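PDB 3GDO: scyllo-inositol 2-dehydrogenase (NADP(+)) IolW from Bacillus subtilis subsp. subtilis, which catalyses the reversible, NADPH-dependent reduction of scyllo-inosose to scyllo-inositol and cannot use NADH in place of NADPH. Local coordinates for residues A202-E205 with V210-F213; D258-G263 with D269-D274; R307-S312 with A318-A323. All coordinates share one frame; numbering follows the deposited sequence.

Contact 1 of 3, residues A202-E205 with V210-F213; sequences AQRE and VDYF
The carboxylate of Asp211 takes three hydrogen bonds from 202-205, which make the tight part of this contact. OD1 accepts from Gln203 N at 2.7 Å, met on its syn side. OD2 uses its syn lone pair for Arg204 N at 3.0 Å and also accepts from Arg204 NE at 2.9 Å, the latter a salt bridge. That NE comes from above the carboxylate plane, 39° out of it, while OD2 lies at the guanidinium edge; the two planes stand 71° apart. Of the guanidinium only NE bonds to the carboxylate, NH2 standing 3.8 Å from Asp211 OD2. Arg204 is bent at chi3 (-53°), and NH1 goes on to Arg157 O. Looser is the Gln203 side: OE1 lies 3.5 Å from Tyr212 CD1, oblique to the ring, and a water lies within hydrogen-bonding reach of Gln203 OE1 and Asp211 OD1, though with more acceptors near it than protons to give. Gln203 NE2 binds Lys221 O of the second subunit. Ala202, exposed to solvent, brings its CA to 3.4 Å from Asp211 OD1. Met201 pairs through its backbone with both Asp211 and Tyr212, a classic beta bulge where strand 212-219 begins. With two backbone N-H groups and a guanidinium around it, the buried carboxylate is probably held ionised.

Contact 2 of 3, residues D258-G263 with D269-D274; sequences DALRAG and DSWGAD
Trp271 reaches from the 269-274 loop to the end of helix 256-261 and carries the whole of this contact. Its CB leaves the backbone without meeting the helix; CG stands anti to the backbone N, beside the carbonyl carbon (chi1 -178°), and the indole reaches across to the helix. The five-membered ring does not touch 258-263 through its own outer atoms, and its polar atom is engaged nearby, NE1 donating to Gln256 OE1 at the start of the same helix. Contact begins on the benzo ring. CZ2 comes to 4.0 Å from Leu260 CD2, and CZ3 to 3.7 Å from Ala259 CB. CH2, the far corner, meets both residues: Ala259 CB at 3.6 Å and Leu260 CD2 at 3.8 Å. Leu260 CG lies at the ring edge, in its plane, 4.0 Å from CH2, whereas Ala259 CB and Leu260 CD2 approach obliquely. The leucine side chain crosses the indole at about a right angle and also touches Val19 and Pro23 of helix 15-26. No hydrogen bond links the two segments, and the 120 Å² buried between them comes from these three residues. Both backbones turn close to the contact. Ser270 to Ala273 form a type II beta turn with Gly272 at positive phi (81°), and Trp271 O and Gly272 O accept from Asn299 ND2 and Asn129 ND2. On the helix side, Gly263 N bonds to Leu260 O and Arg264 N to Ala259 O, with Gly263 as C-prime residue: a Schellman motif ending the helix, beside which the returning loop lays its tryptophan.

Contact 3 of 3, residues R307-S312 with A318-A323; sequences RKIAES and ALPVTA
Pro320 sets its ring against helix 303-315, between Lys308 and Ile309, and has more surface covered by the contact than any other residue. Its CB lies 3.8 Å from Lys308 CB, while CG meets Ile309 CD1 at 3.8 Å and Ile309 CG1 at the same distance; the isoleucine chain crosses the ring at about a right angle. Were this proline an alanine, Ile309 CG1 and CD1 would probably lose their partner CG on this side, and the backbone would be freer to turn. The segments form a helix-loop-helix connection: 318-323 runs back along helix 303-315 and leads into helix 323-342, with Thr322 at the N-cap and its side chain capping a backbone N just beyond. Ser312, next in buried area, sits one turn along the helix from Lys308. With OG anti to the carbonyl carbon (chi1 -60°), the hydroxyl lies 3.2 Å from Leu319 CD2 and hydrogen-bonds to Ala317 O. Packing is tight here, Ser312 CB standing 3.4 Å from the same methyl. Leu319 CD2 also reaches Ile309 CD1, at 3.9 Å. Beside this apolar patch a water donates to Lys308 O at 2.9 Å and to Ala318 O at 2.6 Å, joining helix and loop backbones.

All three contacts belong to the C-terminal alpha/beta part of the oxidoreductase and follow one another along the chain, yet they join different elements. Contact 1 is buried and polar, lies where strand 195-201 ends and strand 212-219 begins in the mixed sheet, and borders the second subunit; contacts 2 and 3 are partly buried, mainly apolar, and touched by no other chain of the assembly. Each of these two packs a loop on the helix preceding it and adjoins Rossmann elements: helix 15-26 for contact 2, strands 31-37 and 119-122 for contact 3. Their nearest atoms are about 8 Å apart, whereas contact 1, centred 35 Å from contact 3, lies across the chain's centre from it.

Contact 1 of 3, residues A202-E205 with V210-F213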
loop_
_atom_site.group_PDB
_atom_site.type_symbol
_atom_site.label_atom_id
_atom_site.label_comp_id
_atom_site.label_asym_id
_atom_site.label_seq_id
_atom_site.Cartn_x
_atom_site.Cartn_y
_atom_site.Cartn_z
ATOM N N ALA B 202 -5.851 -14.931 7.942
ATOM C CA ALA B 202 -4.857 -15.979 7.745
ATOM C C ALA B 202 -4.844 -16.337 6.247
ATOM O O ALA B 202 -5.759 -16.975 5.739
ATOM C CB ALA B 202 -5.228 -17.176 8.581
ATOM N N GLN B 203 -3.811 -15.890 5.546
ATOM C CA GLN B 203 -3.557 -16.309 4.181
ATOM C C GLN B 203 -3.002 -17.716 4.015
ATOM O O GLN B 203 -3.274 -18.372 3.017
ATOM C CB GLN B 203 -2.574 -15.353 3.522
ATOM C CG GLN B 203 -3.256 -14.363 2.652
ATOM C CD GLN B 203 -2.305 -13.364 2.033
ATOM O OE1 GLN B 203 -1.175 -13.152 2.508
ATOM N NE2 GLN B 203 -2.769 -12.733 0.971
ATOM N N ARG B 204 -2.166 -18.150 4.948
ATOM C CA ARG B 204 -1.408 -19.378 4.727
ATOM C C ARG B 204 -2.296 -20.620 4.792
ATOM O O ARG B 204 -3.341 -20.628 5.469
ATOM C CB ARG B 204 -0.208 -19.480 5.657
ATOM C CG ARG B 204 0.903 -18.522 5.263
ATOM C CD ARG B 204 1.988 -18.484 6.313
ATOM N NE ARG B 204 1.455 -18.203 7.647
ATOM C CZ ARG B 204 2.169 -18.256 8.766
ATOM N NH1 ARG B 204 3.463 -18.570 8.729
ATOM N NH2 ARG B 204 1.588 -18.018 9.925
ATOM N N GLU B 205 -1.853 -21.649 4.068
ATOM C CA GLU B 205 -2.633 -22.854 3.799
ATOM C C GLU B 205 -3.324 -23.468 5.021
ATOM O O GLU B 205 -4.548 -23.695 5.002
ATOM C CB GLU B 205 -1.774 -23.909 3.084
ATOM C CG GLU B 205 -2.580 -24.706 2.049
ATOM C CD GLU B 205 -2.096 -26.158 1.899
ATOM O OE1 GLU B 205 -0.882 -26.378 1.651
ATOM O OE2 GLU B 205 -2.932 -27.081 2.039
ATOM N N VAL B 210 -3.782 -15.091 12.856
ATOM C CA VAL B 210 -3.614 -14.036 11.895
ATOM C C VAL B 210 -2.190 -14.020 11.343
ATOM O O VAL B 210 -1.221 -14.089 12.094
ATOM C CB VAL B 210 -3.921 -12.673 12.558
ATOM C CG1 VAL B 210 -3.501 -11.525 11.627
ATOM C CG2 VAL B 210 -5.439 -12.620 12.963
ATOM N N ASP B 211 -2.078 -13.886 10.026
ATOM C CA ASP B 211 -0.757 -13.760 9.362
ATOM C C ASP B 211 -0.741 -12.666 8.263
ATOM O O ASP B 211 0.285 -12.421 7.579
ATOM C CB ASP B 211 -0.276 -15.141 8.838
ATOM C CG ASP B 211 -1.121 -15.673 7.666
ATOM O OD1 ASP B 211 -1.763 -14.872 6.937
ATOM O OD2 ASP B 211 -1.124 -16.921 7.456
ATOM N N TYR B 212 -1.871 -11.984 8.157
ATOM C CA TYR B 212 -2.066 -10.893 7.233
ATOM C C TYR B 212 -2.933 -9.807 7.868
ATOM O O TYR B 212 -4.001 -10.087 8.444
ATOM C CB TYR B 212 -2.734 -11.430 5.947
ATOM C CG TYR B 212 -3.091 -10.366 4.952
ATOM C CD1 TYR B 212 -2.291 -10.133 3.827
ATOM C CD2 TYR B 212 -4.219 -9.562 5.142
ATOM C CE1 TYR B 212 -2.618 -9.124 2.901
ATOM C CE2 TYR B 212 -4.542 -8.551 4.278
ATOM C CZ TYR B 212 -3.728 -8.325 3.154
ATOM O OH TYR B 212 -4.100 -7.358 2.275
ATOM N N PHE B 213 -2.503 -8.558 7.731
ATOM C CA PHE B 213 -3.346 -7.438 8.136
ATOM C C PHE B 213 -3.120 -6.262 7.210
ATOM O O PHE B 213 -1.982 -5.991 6.732
ATOM C CB PHE B 213 -3.086 -7.033 9.618
ATOM C CG PHE B 213 -1.690 -6.534 9.868
ATOM C CD1 PHE B 213 -1.349 -5.196 9.610
ATOM C CD2 PHE B 213 -0.707 -7.389 10.326
ATOM C CE1 PHE B 213 -0.051 -4.749 9.800
ATOM C CE2 PHE B 213 0.588 -6.956 10.494
ATOM C CZ PHE B 213 0.914 -5.619 10.260
HETATM O O HOH W 1 0.147 -13.781 4.934
#

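Contact 2 of 3, residues D258-G263 with D269-D274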
loop_
_atom_site.group_PDB
_atom_site.type_symbol
_atom_site.label_atom_id
_atom_site.label_comp_id
_atom_site.label_asym_id
_atom_site.label_seq_id
_atom_site.Cartn_x
_atom_site.Cartn_y
_atom_site.Cartn_z
ATOM N N ASP B 258 19.174 -7.939 15.475
ATOM C CA ASP B 258 20.120 -8.918 14.922
ATOM C C ASP B 258 21.470 -8.826 15.597
ATOM O O ASP B 258 22.089 -9.852 15.855
ATOM C CB ASP B 258 20.316 -8.772 13.399
ATOM C CG ASP B 258 19.153 -9.331 12.605
ATOM O OD1 ASP B 258 18.251 -9.970 13.188
ATOM O OD2 ASP B 258 19.132 -9.122 11.381
ATOM N N ALA B 259 21.946 -7.613 15.845
ATOM C CA ALA B 259 23.188 -7.464 16.619
ATOM C C ALA B 259 23.069 -8.155 17.994
ATOM O O ALA B 259 23.987 -8.871 18.410
ATOM C CB ALA B 259 23.553 -5.993 16.789
ATOM N N LEU B 260 21.931 -7.963 18.669
ATOM C CA LEU B 260 21.670 -8.598 19.975
ATOM C C LEU B 260 21.598 -10.113 19.877
ATOM O O LEU B 260 22.094 -10.804 20.751
ATOM C CB LEU B 260 20.376 -8.053 20.620
ATOM C CG LEU B 260 20.379 -6.586 21.083
ATOM C CD1 LEU B 260 18.957 -6.118 21.394
ATOM C CD2 LEU B 260 21.332 -6.368 22.288
ATOM N N ARG B 261 20.971 -10.644 18.819
ATOM C CA ARG B 261 20.948 -12.108 18.610
ATOM C C ARG B 261 22.361 -12.667 18.377
ATOM O O ARG B 261 22.660 -13.777 18.788
ATOM C CB ARG B 261 20.033 -12.505 17.463
ATOM C CG ARG B 261 18.526 -12.299 17.703
ATOM C CD ARG B 261 17.823 -12.331 16.338
ATOM N NE ARG B 261 16.365 -12.266 16.420
ATOM C CZ ARG B 261 15.595 -13.250 16.875
ATOM N NH1 ARG B 261 16.139 -14.378 17.307
ATOM N NH2 ARG B 261 14.282 -13.112 16.894
ATOM N N ALA B 262 23.228 -11.890 17.748
ATOM C CA ALA B 262 24.606 -12.320 17.511
ATOM C C ALA B 262 25.532 -12.152 18.725
ATOM O O ALA B 262 26.760 -12.208 18.570
ATOM C CB ALA B 262 25.167 -11.566 16.311
ATOM N N GLY B 263 24.970 -11.904 19.913
ATOM C CA GLY B 263 25.766 -11.647 21.133
ATOM C C GLY B 263 26.557 -10.345 21.213
ATOM O O GLY B 263 27.455 -10.226 22.046
ATOM N N ASP B 269 29.848 4.230 19.261
ATOM C CA ASP B 269 28.925 5.065 18.468
ATOM C C ASP B 269 28.381 4.420 17.182
ATOM O O ASP B 269 27.454 4.941 16.561
ATOM C CB ASP B 269 29.612 6.388 18.155
ATOM C CG ASP B 269 30.206 7.015 19.395
ATOM O OD1 ASP B 269 29.411 7.440 20.275
ATOM O OD2 ASP B 269 31.459 7.043 19.514
ATOM N N SER B 270 28.961 3.295 16.791
ATOM C CA SER B 270 28.504 2.551 15.622
ATOM C C SER B 270 27.316 1.612 15.933
ATOM O O SER B 270 26.861 0.887 15.058
ATOM C CB SER B 270 29.670 1.746 15.040
ATOM O OG SER B 270 29.811 0.508 15.725
ATOM N N TRP B 271 26.838 1.592 17.178
ATOM C CA TRP B 271 25.650 0.810 17.500
ATOM C C TRP B 271 24.407 1.398 16.822
ATOM O O TRP B 271 24.158 2.614 16.885
ATOM C CB TRP B 271 25.431 0.689 19.016
ATOM C CG TRP B 271 24.228 -0.153 19.339
ATOM C CD1 TRP B 271 22.946 0.286 19.526
ATOM C CD2 TRP B 271 24.189 -1.592 19.487
ATOM N NE1 TRP B 271 22.116 -0.781 19.780
ATOM C CE2 TRP B 271 22.845 -1.944 19.763
ATOM C CE3 TRP B 271 25.159 -2.610 19.415
ATOM C CZ2 TRP B 271 22.435 -3.276 19.971
ATOM C CZ3 TRP B 271 24.755 -3.951 19.620
ATOM C CH2 TRP B 271 23.398 -4.264 19.904
ATOM N N GLY B 272 23.648 0.518 16.164
ATOM C CA GLY B 272 22.367 0.882 15.542
ATOM C C GLY B 272 22.473 1.557 14.182
ATOM O O GLY B 272 21.463 2.021 13.641
ATOM N N ALA B 273 23.693 1.610 13.631
ATOM C CA ALA B 273 23.943 2.227 12.314
ATOM C C ALA B 273 23.181 1.470 11.211
ATOM O O ALA B 273 23.112 0.242 11.218
ATOM C CB ALA B 273 25.441 2.241 11.986
ATOM N N ASP B 274 22.641 2.215 10.268
ATOM C CA ASP B 274 21.958 1.618 9.135
ATOM C C ASP B 274 22.988 1.294 8.055
ATOM O O ASP B 274 24.115 1.815 8.081
ATOM C CB ASP B 274 20.888 2.589 8.617
ATOM C CG ASP B 274 19.733 1.878 7.869
ATOM O OD1 ASP B 274 19.812 0.655 7.667
ATOM O OD2 ASP B 274 18.772 2.570 7.465
#

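Contact 3 of 3, residues R307-S312 with A318-A323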
loop_
_atom_site.group_PDB
_atom_site.type_symbol
_atom_site.label_atom_id
_atom_site.label_comp_id
_atom_site.label_asym_id
_atom_site.label_seq_id
_atom_site.Cartn_x
_atom_site.Cartn_y
_atom_site.Cartn_z
ATOM N N ARG B 307 17.526 4.519 29.602
ATOM C CA ARG B 307 18.042 5.732 30.255
ATOM C C ARG B 307 16.872 6.603 30.704
ATOM O O ARG B 307 16.914 7.225 31.778
ATOM C CB ARG B 307 18.950 6.513 29.329
ATOM C CG ARG B 307 20.229 5.800 28.985
ATOM C CD ARG B 307 21.062 6.629 27.989
ATOM N NE ARG B 307 22.398 6.053 27.849
ATOM C CZ ARG B 307 22.985 5.733 26.702
ATOM N NH1 ARG B 307 22.401 5.975 25.543
ATOM N NH2 ARG B 307 24.209 5.232 26.711
ATOM N N LYS B 308 15.812 6.614 29.909
ATOM C CA LYS B 308 14.627 7.385 30.262
ATOM C C LYS B 308 13.843 6.774 31.421
ATOM O O LYS B 308 13.405 7.511 32.306
ATOM C CB LYS B 308 13.740 7.662 29.049
ATOM C CG LYS B 308 13.951 9.049 28.437
ATOM C CD LYS B 308 14.048 9.021 26.900
ATOM C CE LYS B 308 13.392 10.266 26.279
ATOM N NZ LYS B 308 13.933 11.575 26.765
ATOM N N ILE B 309 13.673 5.450 31.426
ATOM C CA ILE B 309 13.043 4.772 32.546
ATOM C C ILE B 309 13.801 5.098 33.871
ATOM O O ILE B 309 13.185 5.381 34.888
ATOM C CB ILE B 309 12.977 3.213 32.332
ATOM C CG1 ILE B 309 11.972 2.829 31.230
ATOM C CG2 ILE B 309 12.668 2.457 33.663
ATOM C CD1 ILE B 309 10.482 2.865 31.641
ATOM N N ALA B 310 15.124 5.047 33.831
ATOM C CA ALA B 310 15.944 5.415 34.975
ATOM C C ALA B 310 15.655 6.858 35.444
ATOM O O ALA B 310 15.536 7.119 36.658
ATOM C CB ALA B 310 17.414 5.218 34.661
ATOM N N GLU B 311 15.490 7.778 34.494
ATOM C CA GLU B 311 15.122 9.176 34.824
ATOM C C GLU B 311 13.705 9.336 35.371
ATOM O O GLU B 311 13.490 10.205 36.224
ATOM C CB GLU B 311 15.476 10.153 33.691
ATOM C CG GLU B 311 17.006 10.164 33.448
ATOM C CD GLU B 311 17.487 10.963 32.240
ATOM O OE1 GLU B 311 16.665 11.315 31.374
ATOM O OE2 GLU B 311 18.722 11.232 32.152
ATOM N N SER B 312 12.749 8.493 34.948
ATOM C CA SER B 312 11.428 8.487 35.582
ATOM C C SER B 312 11.473 8.001 37.031
ATOM O O SER B 312 10.809 8.564 37.888
ATOM C CB SER B 312 10.419 7.620 34.827
ATOM O OG SER B 312 10.245 8.097 33.502
ATOM N N ALA B 318 8.845 12.389 32.967
ATOM C CA ALA B 318 7.758 11.670 32.295
ATOM C C ALA B 318 8.327 10.421 31.612
ATOM O O ALA B 318 9.509 10.386 31.167
ATOM C CB ALA B 318 7.050 12.603 31.269
ATOM N N LEU B 319 7.505 9.381 31.578
ATOM C CA LEU B 319 7.925 8.044 31.079
ATOM C C LEU B 319 8.152 8.031 29.575
ATOM O O LEU B 319 7.392 8.690 28.838
ATOM C CB LEU B 319 6.850 6.998 31.418
ATOM C CG LEU B 319 6.888 6.422 32.851
ATOM C CD1 LEU B 319 5.659 5.613 33.129
ATOM C CD2 LEU B 319 8.208 5.605 33.160
ATOM N N PRO B 320 9.143 7.235 29.094
ATOM C CA PRO B 320 9.394 7.136 27.644
ATOM C C PRO B 320 8.209 6.556 26.835
ATOM O O PRO B 320 7.978 6.980 25.682
ATOM C CB PRO B 320 10.597 6.197 27.557
ATOM C CG PRO B 320 10.512 5.353 28.808
ATOM C CD PRO B 320 10.012 6.316 29.859
ATOM N N VAL B 321 7.484 5.615 27.427
ATOM C CA VAL B 321 6.235 5.104 26.858
ATOM C C VAL B 321 5.310 4.996 28.059
ATOM O O VAL B 321 5.739 4.489 29.085
ATOM C CB VAL B 321 6.411 3.683 26.216
ATOM C CG1 VAL B 321 5.103 3.206 25.643
ATOM C CG2 VAL B 321 7.571 3.631 25.119
ATOM N N THR B 322 4.046 5.399 27.943
ATOM C CA THR B 322 3.144 5.390 29.092
ATOM C C THR B 322 2.124 4.274 28.944
ATOM O O THR B 322 1.923 3.771 27.858
ATOM C CB THR B 322 2.325 6.736 29.195
ATOM O OG1 THR B 322 1.472 6.862 28.052
ATOM C CG2 THR B 322 3.261 7.990 29.284
ATOM N N ALA B 323 1.438 3.930 30.031
ATOM C CA ALA B 323 0.451 2.883 30.021
ATOM C C ALA B 323 -0.681 3.218 29.067
ATOM O O ALA B 323 -1.144 2.329 28.337
ATOM C CB ALA B 323 -0.086 2.598 31.437
HETATM O O HOH W 2 12.089 9.915 31.361
#